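Local structure of mitochondrial enolase superfamily member 1 (Homo sapiens, 4A35) at residues 42-47 with 124-129. The protein catalyses the magnesium-dependent dehydration of L-fuconate to 2-keto-3-deoxy-L-fuconate, a step in the breakdown of L-fucose. Residues are numbered along the deposited sequence; the frame is centred on the assembly and turned at random.
Sequences IETDAE and WDLWAK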
loop_
_atom_site.group_PDB
_atom_site.type_symbol
_atom_site.label_atom_id
_atom_site.label_comp_id
_atom_site.label_asym_id
_atom_site.label_seq_id
_atom_site.Cartn_x
_atom_site.Cartn_y
_atom_site.Cartn_z
ATOM N N ILE A 42 8.355 14.961 -19.517
ATOM C CA ILE A 42 7.222 15.799 -19.936
ATOM C C ILE A 42 7.784 16.996 -20.683
ATOM O O ILE A 42 8.842 17.545 -20.310
ATOM C CB ILE A 42 6.256 16.232 -18.789
ATOM C CG1 ILE A 42 6.973 17.145 -17.760
ATOM C CG2 ILE A 42 5.570 14.998 -18.150
ATOM C CD1 ILE A 42 6.026 17.672 -16.522
ATOM N N GLU A 43 7.029 17.427 -21.697
ATOM C CA GLU A 43 7.402 18.568 -22.507
ATOM C C GLU A 43 6.279 19.599 -22.467
ATOM O O GLU A 43 5.117 19.259 -22.184
ATOM C CB GLU A 43 7.682 18.123 -23.965
ATOM C CG GLU A 43 8.913 17.245 -24.122
ATOM C CD GLU A 43 9.182 16.719 -25.519
ATOM O OE1 GLU A 43 8.892 17.444 -26.496
ATOM O OE2 GLU A 43 9.652 15.565 -25.637
ATOM N N THR A 44 6.624 20.852 -22.751
ATOM C CA THR A 44 5.630 21.917 -22.823
ATOM C C THR A 44 5.590 22.431 -24.250
ATOM O O THR A 44 6.481 22.117 -25.044
ATOM C CB THR A 44 5.940 23.075 -21.859
ATOM O OG1 THR A 44 7.036 23.821 -22.389
ATOM C CG2 THR A 44 6.184 22.625 -20.407
ATOM N N ASP A 45 4.657 23.324 -24.535
ATOM C CA ASP A 45 4.606 23.954 -25.847
ATOM C C ASP A 45 5.390 25.308 -25.831
ATOM O O ASP A 45 5.200 26.131 -26.726
ATOM C CB ASP A 45 3.139 24.171 -26.244
ATOM C CG ASP A 45 2.344 25.106 -25.341
ATOM O OD1 ASP A 45 2.907 25.573 -24.298
ATOM O OD2 ASP A 45 1.160 25.353 -25.648
ATOM N N ALA A 46 6.235 25.539 -24.790
ATOM C CA ALA A 46 6.978 26.793 -24.589
ATOM C C ALA A 46 8.086 27.022 -25.635
ATOM O O ALA A 46 8.527 28.165 -25.775
ATOM C CB ALA A 46 7.571 26.858 -23.178
ATOM N N GLU A 47 8.541 25.961 -26.356
ATOM C CA GLU A 47 9.612 26.051 -27.367
ATOM C C GLU A 47 10.933 26.632 -26.771
ATOM O O GLU A 47 11.648 27.370 -27.454
ATOM C CB GLU A 47 9.154 26.881 -28.590
ATOM C CG GLU A 47 8.099 26.193 -29.443
ATOM C CD GLU A 47 7.515 27.093 -30.516
ATOM O OE1 GLU A 47 8.290 27.862 -31.128
ATOM O OE2 GLU A 47 6.281 27.055 -30.723
ATOM N N TRP A 124 8.206 18.867 -10.723
ATOM C CA TRP A 124 9.165 19.645 -9.873
ATOM C C TRP A 124 10.439 19.939 -10.679
ATOM O O TRP A 124 10.940 21.060 -10.642
ATOM C CB TRP A 124 9.490 18.879 -8.592
ATOM C CG TRP A 124 8.411 19.053 -7.562
ATOM C CD1 TRP A 124 7.356 18.213 -7.314
ATOM C CD2 TRP A 124 8.232 20.189 -6.713
ATOM N NE1 TRP A 124 6.512 18.777 -6.385
ATOM C CE2 TRP A 124 7.082 19.943 -5.922
ATOM C CE3 TRP A 124 8.992 21.358 -6.475
ATOM C CZ2 TRP A 124 6.632 20.851 -4.956
ATOM C CZ3 TRP A 124 8.586 22.226 -5.458
ATOM C CH2 TRP A 124 7.419 21.969 -4.713
ATOM N N ASP A 125 10.916 18.960 -11.474
ATOM C CA ASP A 125 12.123 19.172 -12.310
ATOM C C ASP A 125 11.880 20.284 -13.319
ATOM O O ASP A 125 12.659 21.253 -13.387
ATOM C CB ASP A 125 12.531 17.873 -13.021
ATOM C CG ASP A 125 13.804 18.027 -13.865
ATOM O OD1 ASP A 125 14.866 18.448 -13.291
ATOM O OD2 ASP A 125 13.758 17.679 -15.068
ATOM N N LEU A 126 10.735 20.212 -14.003
ATOM C CA LEU A 126 10.354 21.205 -14.992
ATOM C C LEU A 126 10.228 22.609 -14.380
ATOM O O LEU A 126 10.787 23.584 -14.923
ATOM C CB LEU A 126 9.028 20.768 -15.629
ATOM C CG LEU A 126 8.416 21.718 -16.670
ATOM C CD1 LEU A 126 9.409 22.029 -17.837
ATOM C CD2 LEU A 126 7.093 21.126 -17.206
ATOM N N TRP A 127 9.512 22.719 -13.270
ATOM C CA TRP A 127 9.297 23.988 -12.583
ATOM C C TRP A 127 10.655 24.598 -12.168
ATOM O O TRP A 127 10.941 25.763 -12.491
ATOM C CB TRP A 127 8.374 23.748 -11.344
ATOM C CG TRP A 127 8.024 24.987 -10.573
ATOM C CD1 TRP A 127 8.143 26.282 -10.995
ATOM C CD2 TRP A 127 7.489 25.047 -9.242
ATOM N NE1 TRP A 127 7.730 27.142 -10.009
ATOM C CE2 TRP A 127 7.256 26.410 -8.950
ATOM C CE3 TRP A 127 7.050 24.076 -8.326
ATOM C CZ2 TRP A 127 6.737 26.835 -7.716
ATOM C CZ3 TRP A 127 6.500 24.498 -7.122
ATOM C CH2 TRP A 127 6.329 25.860 -6.837
ATOM N N ALA A 128 11.509 23.799 -11.499
ATOM C CA ALA A 128 12.828 24.284 -11.022
ATOM C C ALA A 128 13.693 24.721 -12.215
ATOM O O ALA A 128 14.275 25.799 -12.185
ATOM C CB ALA A 128 13.530 23.207 -10.209
ATOM N N LYS A 129 13.661 23.966 -13.308
ATOM C CA LYS A 129 14.407 24.361 -14.518
ATOM C C LYS A 129 13.874 25.666 -15.127
ATOM O O LYS A 129 14.691 26.510 -15.530
ATOM C CB LYS A 129 14.371 23.253 -15.592
ATOM C CG LYS A 129 15.230 22.015 -15.282
ATOM C CD LYS A 129 14.960 20.923 -16.337
ATOM C CE LYS A 129 16.017 19.831 -16.237
ATOM N NZ LYS A 129 15.601 18.596 -16.980
#
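Leu126 meets Ile42 and Thr44 without help from a flat group; the rings and carboxylate of its helix serve other neighbours. One face of the Trp124 indole receives CE3 of Trp127, which stands 3.7 Å above the plane and is displaced toward the rim. Phe89 also stacks with Trp124, and Leu138 touches both indoles. The carboxylate of Asp125 has three donors: one turn later in the helix, Lys129 brings NZ to the syn side of Asp125 OD2 at 2.8 Å, tilted 19° from the plane. Cys53 N shares OD2 and Tyr415 N binds OD1, and together the three fix the rotation of this buried group.

The contact illustrates how a helix covers a sheet in the N-terminal capping domain of the enolase superfamily, the α+β unit that accompanies the barrel. Strand 36-44 is the middle of three antiparallel strands; along it Thr44 points toward the helix, Ile42 lies alongside and swings its CD1 to it, while Glu43 points away and forms a salt bridge with Arg9. The two strand residues share one methyl: Leu126 CD2 lies 3.7 Å from Ile42 CD1 and 3.6 Å from Thr44 CG2. Leu126 reaches across with CG anti to the backbone N (chi1 178°), and its other methyl, CD1, is 4.2 Å from Thr44 CG2. In Thr44 the two branches divide the work. CG2, anti to the carbonyl carbon, packs on the leucine, whereas Thr44 OG1 accepts from Ala46 N at 3.1 Å, an ST turn that begins at the last residue of the strand. Replacing Thr44 by an alanine would probably open a gap beside Leu126 CD2 and leave Ala46 N without its acceptor. Leu82, from helix 82-86, adds a further apolar neighbour to Leu126.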